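Side-chain contacts in 3-oxoacyl-[acyl-carrier-protein] synthase (Arabidopsis thaliana, PDB 2IX4), which catalyses the condensation steps of mitochondrial fatty acid synthesis, lengthening acyl chains by two carbons taken from malonyl-ACP: residues Gln135-Glu139 with Lys140-Arg144; Phe148-Pro151 with Lys152-Asn156. All blocks are in the same frame, centred on the assembly; numbering follows the deposited sequence.

Contact 1 (Gln135-Glu139 with Lys140-Arg144); sequences QLICE and KRLRR
Arg141 folds back along Glu139, the two side chains lying side by side and pointing the same way. From the base, Arg141 CB touches Leu136 CD2 at 4.1 Å, and CG passes 3.6 Å from Glu139 O. A bend at chi3 (-60°) then turns the head group toward the carboxylate. There NE and NH2 both grip a single oxygen: Arg141 NE lies 2.9 Å from Glu139 OE1, on its anti lone pair, while Arg141 NH2 meets the same OE1 at 2.7 Å from above the carboxylate plane. The planes of the two groups are 47° apart, so this salt bridge is skewed. Leu136 CD2 covers one face of the guanidinium, 3.6 Å from Arg141 NH1. Gln135 NE2 donates to the other oxygen, Glu139 OE2, and Ser44 holds Gln135 OE1. With an alanine at Arg141, Glu139 OE1 would probably lose its cationic mate and Leu136 CD2 the guanidinium that packs on it. In the backbone, Arg141 N bonds to Leu136 O at 2.7 Å and Lys140 N to Ile137 O at 3.3 Å. With the positive phi of Lys140 (57°), these two bonds make the Schellman motif that ends helix 127-138.

Contact 2 (Phe148-Pro151 with Lys152-Asn156); sequences FFIP and KILVN. With 6NA (hexanoic acid), chain E.
Phe149 and Ile153 cross at a slant, one turn apart on the short helix. The ring's far end does the touching: Phe149 CZ lies 3.9 Å from Ile153 CD1, and Phe149 CE1 is equally close to Ile153 CG2, so both branches of the isoleucine bear on one ring. Ile153 CG1 sits between its own backbone N and carbonyl carbon (chi1 66°), which lays it against the helix backbone, 3.4 Å from Ile150 O. Lys152 takes another course. Its chain runs back alongside the preceding turn, CG lying 3.2 Å from Phe148 O, and bends at its last two torsions to bring NZ to the edge of the Phe149 ring, near the ring plane, where Lys152 NZ also makes a long, weak ion pair with Asp129. Ile150 and Leu154 form a second slanting pair, with Ile150 CG2 3.9 Å from Leu154 CD1. Both methyls of Leu154 then face the hexanoic acid chain, Leu154 CD1 standing 3.8 Å from CG of the hexanoic acid. Leu154 thus reaches across the dimer interface to an acyl chain bound in the second subunit's pocket, where the backbone N of that subunit's Phe419 hydrogen-bonds the ligand. Backbone bonding is loose: Lys152 N reaches Phe148 O at 3.2 Å and Ile153 N reaches Ile150 O at the same length, whereas the bonds of both nitrogens to Phe149 O are weak. Helix 149-153 packs against helix 127-138 of its own chain, Phe149 on Ala133 and Ile153 on Asp129 and Ile130, and against helix 212-220 of the second subunit, whose Leu213 meets Phe149 and whose Gly217 meets Ile150.

In the fold
Followed from the N terminus, the chain runs along helix 127-138 into contact 1, which closes the turn at that helix's C-terminal end. A short connection then leads to contact 2, which lies along helix 149-153 and the chain leaving it toward helix 157-166. The two are in series, neither nested nor crossed, with centres about 19 Å apart and no touch between them. Helix 127-138 joins them indirectly: its last turn belongs to contact 1, while its earlier residues pack against contact 2. Both lie at the dimer interface. Contact 1 meets Met42, Phe45, Glu48 and Tyr52 of the second subunit, whereas contact 2 adjoins that subunit's helix 212-220 and a bound hexanoic acid.

Contact 1 (Gln135-Glu139 with Lys140-Arg144)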
ATOM      1  N   GLN A 135     -17.306 -11.329  14.489  1.00 18.71           N
ATOM      2  CA  GLN A 135     -17.987 -11.975  15.616  1.00 18.40           C
ATOM      3  C   GLN A 135     -19.393 -11.404  15.816  1.00 18.31           C
ATOM      4  O   GLN A 135     -20.316 -12.131  16.189  1.00 18.19           O
ATOM      5  CB  GLN A 135     -17.160 -11.826  16.899  1.00 18.29           C
ATOM      6  CG  GLN A 135     -17.670 -12.632  18.088  1.00 17.97           C
ATOM      7  CD  GLN A 135     -17.040 -12.211  19.405  1.00 17.70           C
ATOM      8  OE1 GLN A 135     -16.278 -11.244  19.466  1.00 18.05           O
ATOM      9  NE2 GLN A 135     -17.358 -12.936  20.470  1.00 17.28           N
ATOM     10  N   LEU A 136     -19.546 -10.104  15.559  1.00 18.28           N
ATOM     11  CA  LEU A 136     -20.852  -9.439  15.624  1.00 18.37           C
ATOM     12  C   LEU A 136     -21.835 -10.010  14.599  1.00 18.58           C
ATOM     13  O   LEU A 136     -23.028 -10.121  14.877  1.00 18.46           O
ATOM     14  CB  LEU A 136     -20.713  -7.922  15.442  1.00 18.35           C
ATOM     15  CG  LEU A 136     -19.791  -7.152  16.393  1.00 18.15           C
ATOM     16  CD1 LEU A 136     -19.749  -5.682  16.012  1.00 18.31           C
ATOM     17  CD2 LEU A 136     -20.217  -7.312  17.854  1.00 17.82           C
ATOM     18  N   ILE A 137     -21.329 -10.370  13.420  1.00 18.80           N
ATOM     19  CA  ILE A 137     -22.147 -11.048  12.411  1.00 19.42           C
ATOM     20  C   ILE A 137     -22.575 -12.437  12.900  1.00 19.80           C
ATOM     21  O   ILE A 137     -23.757 -12.778  12.849  1.00 19.86           O
ATOM     22  CB  ILE A 137     -21.424 -11.150  11.038  1.00 19.32           C
ATOM     23  CG1 ILE A 137     -21.133  -9.751  10.476  1.00 19.55           C
ATOM     24  CG2 ILE A 137     -22.259 -11.965  10.042  1.00 19.42           C
ATOM     25  CD1 ILE A 137     -20.206  -9.734   9.266  1.00 19.52           C
ATOM     26  N   CYS A 138     -21.615 -13.221  13.390  1.00 20.56           N
ATOM     27  CA  CYS A 138     -21.879 -14.588  13.853  1.00 21.26           C
ATOM     28  C   CYS A 138     -22.865 -14.635  15.021  1.00 21.50           C
ATOM     29  O   CYS A 138     -23.701 -15.538  15.100  1.00 21.44           O
ATOM     30  CB  CYS A 138     -20.577 -15.289  14.257  1.00 21.33           C
ATOM     31  SG  CYS A 138     -19.362 -15.505  12.934  1.00 22.87           S
ATOM     32  N   GLU A 139     -22.759 -13.656  15.916  1.00 21.84           N
ATOM     33  CA  GLU A 139     -23.556 -13.628  17.142  1.00 22.36           C
ATOM     34  C   GLU A 139     -24.794 -12.737  17.029  1.00 22.50           C
ATOM     35  O   GLU A 139     -25.559 -12.595  17.990  1.00 22.57           O
ATOM     36  CB  GLU A 139     -22.682 -13.204  18.328  1.00 22.42           C
ATOM     37  CG  GLU A 139     -21.556 -14.190  18.629  1.00 23.29           C
ATOM     38  CD  GLU A 139     -20.711 -13.807  19.831  1.00 24.56           C
ATOM     39  OE1 GLU A 139     -20.992 -12.771  20.477  1.00 25.19           O
ATOM     40  OE2 GLU A 139     -19.755 -14.553  20.130  1.00 25.18           O
ATOM     41  N   LYS A 140     -24.987 -12.160  15.842  1.00 22.75           N
ATOM     42  CA  LYS A 140     -26.095 -11.244  15.548  1.00 22.99           C
ATOM     43  C   LYS A 140     -26.134 -10.042  16.494  1.00 23.13           C
ATOM     44  O   LYS A 140     -27.161  -9.757  17.114  1.00 23.03           O
ATOM     45  CB  LYS A 140     -27.445 -11.976  15.508  1.00 23.10           C
ATOM     46  CG  LYS A 140     -27.657 -12.834  14.268  1.00 23.72           C
ATOM     47  CD  LYS A 140     -27.283 -14.287  14.496  1.00 25.37           C
ATOM     48  CE  LYS A 140     -28.458 -15.092  15.043  1.00 26.07           C
ATOM     49  NZ  LYS A 140     -29.506 -15.318  14.013  1.00 26.96           N
ATOM     50  N   ARG A 141     -25.002  -9.349  16.596  1.00 23.33           N
ATOM     51  CA  ARG A 141     -24.870  -8.181  17.464  1.00 23.77           C
ATOM     52  C   ARG A 141     -24.270  -6.989  16.710  1.00 23.87           C
ATOM     53  O   ARG A 141     -23.405  -6.281  17.234  1.00 23.69           O
ATOM     54  CB  ARG A 141     -24.023  -8.518  18.699  1.00 23.91           C
ATOM     55  CG  ARG A 141     -24.663  -9.515  19.668  1.00 24.91           C
ATOM     56  CD  ARG A 141     -23.806  -9.746  20.914  1.00 26.57           C
ATOM     57  NE  ARG A 141     -22.482 -10.286  20.599  1.00 28.21           N
ATOM     58  CZ  ARG A 141     -21.339  -9.611  20.721  1.00 29.42           C
ATOM     59  NH1 ARG A 141     -21.337  -8.357  21.160  1.00 29.96           N
ATOM     60  NH2 ARG A 141     -20.188 -10.195  20.406  1.00 29.60           N
ATOM     61  N   LEU A 142     -24.748  -6.765  15.486  1.00 24.23           N
ATOM     62  CA  LEU A 142     -24.170  -5.751  14.598  1.00 24.53           C
ATOM     63  C   LEU A 142     -24.403  -4.305  15.037  1.00 24.94           C
ATOM     64  O   LEU A 142     -23.689  -3.408  14.597  1.00 24.89           O
ATOM     65  CB  LEU A 142     -24.644  -5.950  13.154  1.00 24.49           C
ATOM     66  CG  LEU A 142     -23.763  -6.802  12.237  1.00 24.30           C
ATOM     67  CD1 LEU A 142     -24.446  -7.007  10.894  1.00 24.10           C
ATOM     68  CD2 LEU A 142     -22.380  -6.182  12.046  1.00 23.97           C
ATOM     69  N   ARG A 143     -25.396  -4.089  15.899  1.00 25.34           N
ATOM     70  CA  ARG A 143     -25.669  -2.768  16.477  1.00 25.94           C
ATOM     71  C   ARG A 143     -24.442  -2.194  17.194  1.00 25.82           C
ATOM     72  O   ARG A 143     -24.255  -0.976  17.238  1.00 25.71           O
ATOM     73  CB  ARG A 143     -26.853  -2.852  17.447  1.00 26.08           C
ATOM     74  CG  ARG A 143     -27.238  -1.542  18.126  1.00 27.59           C
ATOM     75  CD  ARG A 143     -27.936  -1.794  19.460  1.00 29.82           C
ATOM     76  NE  ARG A 143     -28.437  -0.552  20.050  1.00 31.15           N
ATOM     77  CZ  ARG A 143     -29.677  -0.090  19.903  1.00 31.85           C
ATOM     78  NH1 ARG A 143     -30.570  -0.768  19.190  1.00 32.23           N
ATOM     79  NH2 ARG A 143     -30.027   1.053  20.476  1.00 32.27           N
ATOM     80  N   ARG A 144     -23.611  -3.081  17.738  1.00 25.90           N
ATOM     81  CA  ARG A 144     -22.406  -2.691  18.476  1.00 26.12           C
ATOM     82  C   ARG A 144     -21.270  -2.195  17.571  1.00 25.78           C
ATOM     83  O   ARG A 144     -20.314  -1.588  18.062  1.00 25.86           O
ATOM     84  CB  ARG A 144     -21.896  -3.850  19.351  1.00 26.33           C
ATOM     85  CG  ARG A 144     -22.945  -4.520  20.236  1.00 27.97           C
ATOM     86  CD  ARG A 144     -23.299  -3.699  21.475  1.00 30.95           C
ATOM     87  NE  ARG A 144     -22.360  -3.928  22.574  1.00 33.44           N
ATOM     88  CZ  ARG A 144     -22.568  -3.566  23.841  1.00 34.60           C
ATOM     89  NH1 ARG A 144     -23.691  -2.952  24.199  1.00 35.19           N
ATOM     90  NH2 ARG A 144     -21.645  -3.826  24.759  1.00 35.26           N
TER

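Contact 2 (Phe148-Pro151 with Lys152-Asn156)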
ATOM      1  N   PHE A 148     -15.901   3.821  13.821  1.00 24.98           N
ATOM      2  CA  PHE A 148     -14.462   3.927  13.583  1.00 25.08           C
ATOM      3  C   PHE A 148     -13.847   2.641  13.031  1.00 24.85           C
ATOM      4  O   PHE A 148     -12.628   2.559  12.878  1.00 24.81           O
ATOM      5  CB  PHE A 148     -13.731   4.328  14.869  1.00 25.22           C
ATOM      6  CG  PHE A 148     -14.199   5.626  15.460  1.00 26.08           C
ATOM      7  CD1 PHE A 148     -14.993   5.636  16.602  1.00 26.65           C
ATOM      8  CD2 PHE A 148     -13.848   6.840  14.877  1.00 27.22           C
ATOM      9  CE1 PHE A 148     -15.430   6.834  17.155  1.00 27.24           C
ATOM     10  CE2 PHE A 148     -14.281   8.044  15.424  1.00 27.65           C
ATOM     11  CZ  PHE A 148     -15.073   8.039  16.566  1.00 27.75           C
ATOM     12  N   PHE A 149     -14.682   1.648  12.727  1.00 24.66           N
ATOM     13  CA  PHE A 149     -14.191   0.358  12.245  1.00 24.47           C
ATOM     14  C   PHE A 149     -13.359   0.483  10.970  1.00 24.46           C
ATOM     15  O   PHE A 149     -12.220   0.017  10.928  1.00 24.33           O
ATOM     16  CB  PHE A 149     -15.338  -0.648  12.053  1.00 24.41           C
ATOM     17  CG  PHE A 149     -14.937  -1.889  11.291  1.00 24.44           C
ATOM     18  CD1 PHE A 149     -14.090  -2.835  11.867  1.00 24.53           C
ATOM     19  CD2 PHE A 149     -15.401  -2.106   9.997  1.00 24.31           C
ATOM     20  CE1 PHE A 149     -13.710  -3.978  11.161  1.00 24.58           C
ATOM     21  CE2 PHE A 149     -15.028  -3.248   9.285  1.00 24.33           C
ATOM     22  CZ  PHE A 149     -14.182  -4.184   9.872  1.00 24.28           C
ATOM     23  N   ILE A 150     -13.929   1.111   9.939  1.00 24.48           N
ATOM     24  CA  ILE A 150     -13.238   1.278   8.654  1.00 24.65           C
ATOM     25  C   ILE A 150     -11.930   2.085   8.783  1.00 24.88           C
ATOM     26  O   ILE A 150     -10.883   1.620   8.324  1.00 24.75           O
ATOM     27  CB  ILE A 150     -14.173   1.855   7.538  1.00 24.64           C
ATOM     28  CG1 ILE A 150     -15.276   0.850   7.166  1.00 24.33           C
ATOM     29  CG2 ILE A 150     -13.374   2.282   6.301  1.00 24.37           C
ATOM     30  CD1 ILE A 150     -14.793  -0.428   6.463  1.00 23.92           C
ATOM     31  N   PRO A 151     -11.979   3.282   9.410  1.00 25.18           N
ATOM     32  CA  PRO A 151     -10.753   4.072   9.576  1.00 25.49           C
ATOM     33  C   PRO A 151      -9.600   3.351  10.285  1.00 25.79           C
ATOM     34  O   PRO A 151      -8.442   3.613   9.969  1.00 25.98           O
ATOM     35  CB  PRO A 151     -11.216   5.267  10.416  1.00 25.60           C
ATOM     36  CG  PRO A 151     -12.656   5.385  10.141  1.00 25.37           C
ATOM     37  CD  PRO A 151     -13.150   3.989   9.962  1.00 25.20           C
ATOM     38  N   LYS A 152      -9.899   2.457  11.227  1.00 26.11           N
ATOM     39  CA  LYS A 152      -8.826   1.803  11.992  1.00 26.57           C
ATOM     40  C   LYS A 152      -8.252   0.519  11.375  1.00 26.36           C
ATOM     41  O   LYS A 152      -7.274  -0.025  11.887  1.00 26.63           O
ATOM     42  CB  LYS A 152      -9.209   1.608  13.472  1.00 26.75           C
ATOM     43  CG  LYS A 152     -10.250   0.548  13.774  1.00 27.98           C
ATOM     44  CD  LYS A 152     -10.393   0.383  15.290  1.00 29.72           C
ATOM     45  CE  LYS A 152     -11.842   0.161  15.716  1.00 31.52           C
ATOM     46  NZ  LYS A 152     -12.387  -1.199  15.387  1.00 33.11           N
ATOM     47  N   ILE A 153      -8.835   0.051  10.274  1.00 26.13           N
ATOM     48  CA  ILE A 153      -8.326  -1.148   9.595  1.00 25.92           C
ATOM     49  C   ILE A 153      -7.576  -0.858   8.288  1.00 25.77           C
ATOM     50  O   ILE A 153      -6.945  -1.753   7.721  1.00 25.82           O
ATOM     51  CB  ILE A 153      -9.434  -2.223   9.359  1.00 25.88           C
ATOM     52  CG1 ILE A 153     -10.493  -1.726   8.365  1.00 25.95           C
ATOM     53  CG2 ILE A 153     -10.051  -2.657  10.688  1.00 25.80           C
ATOM     54  CD1 ILE A 153     -11.268  -2.833   7.667  1.00 25.58           C
ATOM     55  N   LEU A 154      -7.634   0.387   7.821  1.00 25.42           N
ATOM     56  CA  LEU A 154      -6.987   0.774   6.562  1.00 25.19           C
ATOM     57  C   LEU A 154      -5.472   0.958   6.705  1.00 25.11           C
ATOM     58  O   LEU A 154      -5.005   1.744   7.535  1.00 25.16           O
ATOM     59  CB  LEU A 154      -7.638   2.034   5.982  1.00 25.00           C
ATOM     60  CG  LEU A 154      -9.107   1.937   5.556  1.00 25.03           C
ATOM     61  CD1 LEU A 154      -9.689   3.321   5.341  1.00 23.98           C
ATOM     62  CD2 LEU A 154      -9.281   1.067   4.311  1.00 24.79           C
ATOM     63  N   VAL A 155      -4.719   0.244   5.869  1.00 25.02           N
ATOM     64  CA  VAL A 155      -3.255   0.146   5.998  1.00 24.99           C
ATOM     65  C   VAL A 155      -2.483   1.439   5.696  1.00 24.95           C
ATOM     66  O   VAL A 155      -1.268   1.498   5.912  1.00 25.01           O
ATOM     67  CB  VAL A 155      -2.661  -1.036   5.161  1.00 25.09           C
ATOM     68  CG1 VAL A 155      -3.137  -2.375   5.699  1.00 25.61           C
ATOM     69  CG2 VAL A 155      -3.017  -0.906   3.695  1.00 25.20           C
ATOM     70  N   ASN A 156      -3.182   2.462   5.204  1.00 24.60           N
ATOM     71  CA  ASN A 156      -2.564   3.754   4.920  1.00 24.36           C
ATOM     72  C   ASN A 156      -2.693   4.750   6.072  1.00 24.35           C
ATOM     73  O   ASN A 156      -2.114   5.838   6.024  1.00 24.46           O
ATOM     74  CB  ASN A 156      -3.161   4.373   3.654  1.00 24.32           C
ATOM     75  CG  ASN A 156      -4.631   4.732   3.809  1.00 24.02           C
ATOM     76  OD1 ASN A 156      -5.470   3.868   4.049  1.00 24.03           O
ATOM     77  ND2 ASN A 156      -4.948   6.016   3.653  1.00 23.40           N
TER
HETATM   78  CA  6NA E1462     -12.860   5.145   1.696  1.00 25.97           C
HETATM   79  C   6NA E1462     -11.988   5.886   0.708  1.00 26.55           C
HETATM   80  O   6NA E1462     -11.200   6.747   1.071  1.00 25.90           O
HETATM   81  CB  6NA E1462     -12.085   4.125   2.534  1.00 25.57           C
HETATM   82  CG  6NA E1462     -10.961   3.401   1.791  1.00 25.33           C
HETATM   83  CD  6NA E1462     -11.433   2.133   1.094  1.00 24.92           C
HETATM   84  C6  6NA E1462     -10.367   1.623   0.149  1.00 25.16           C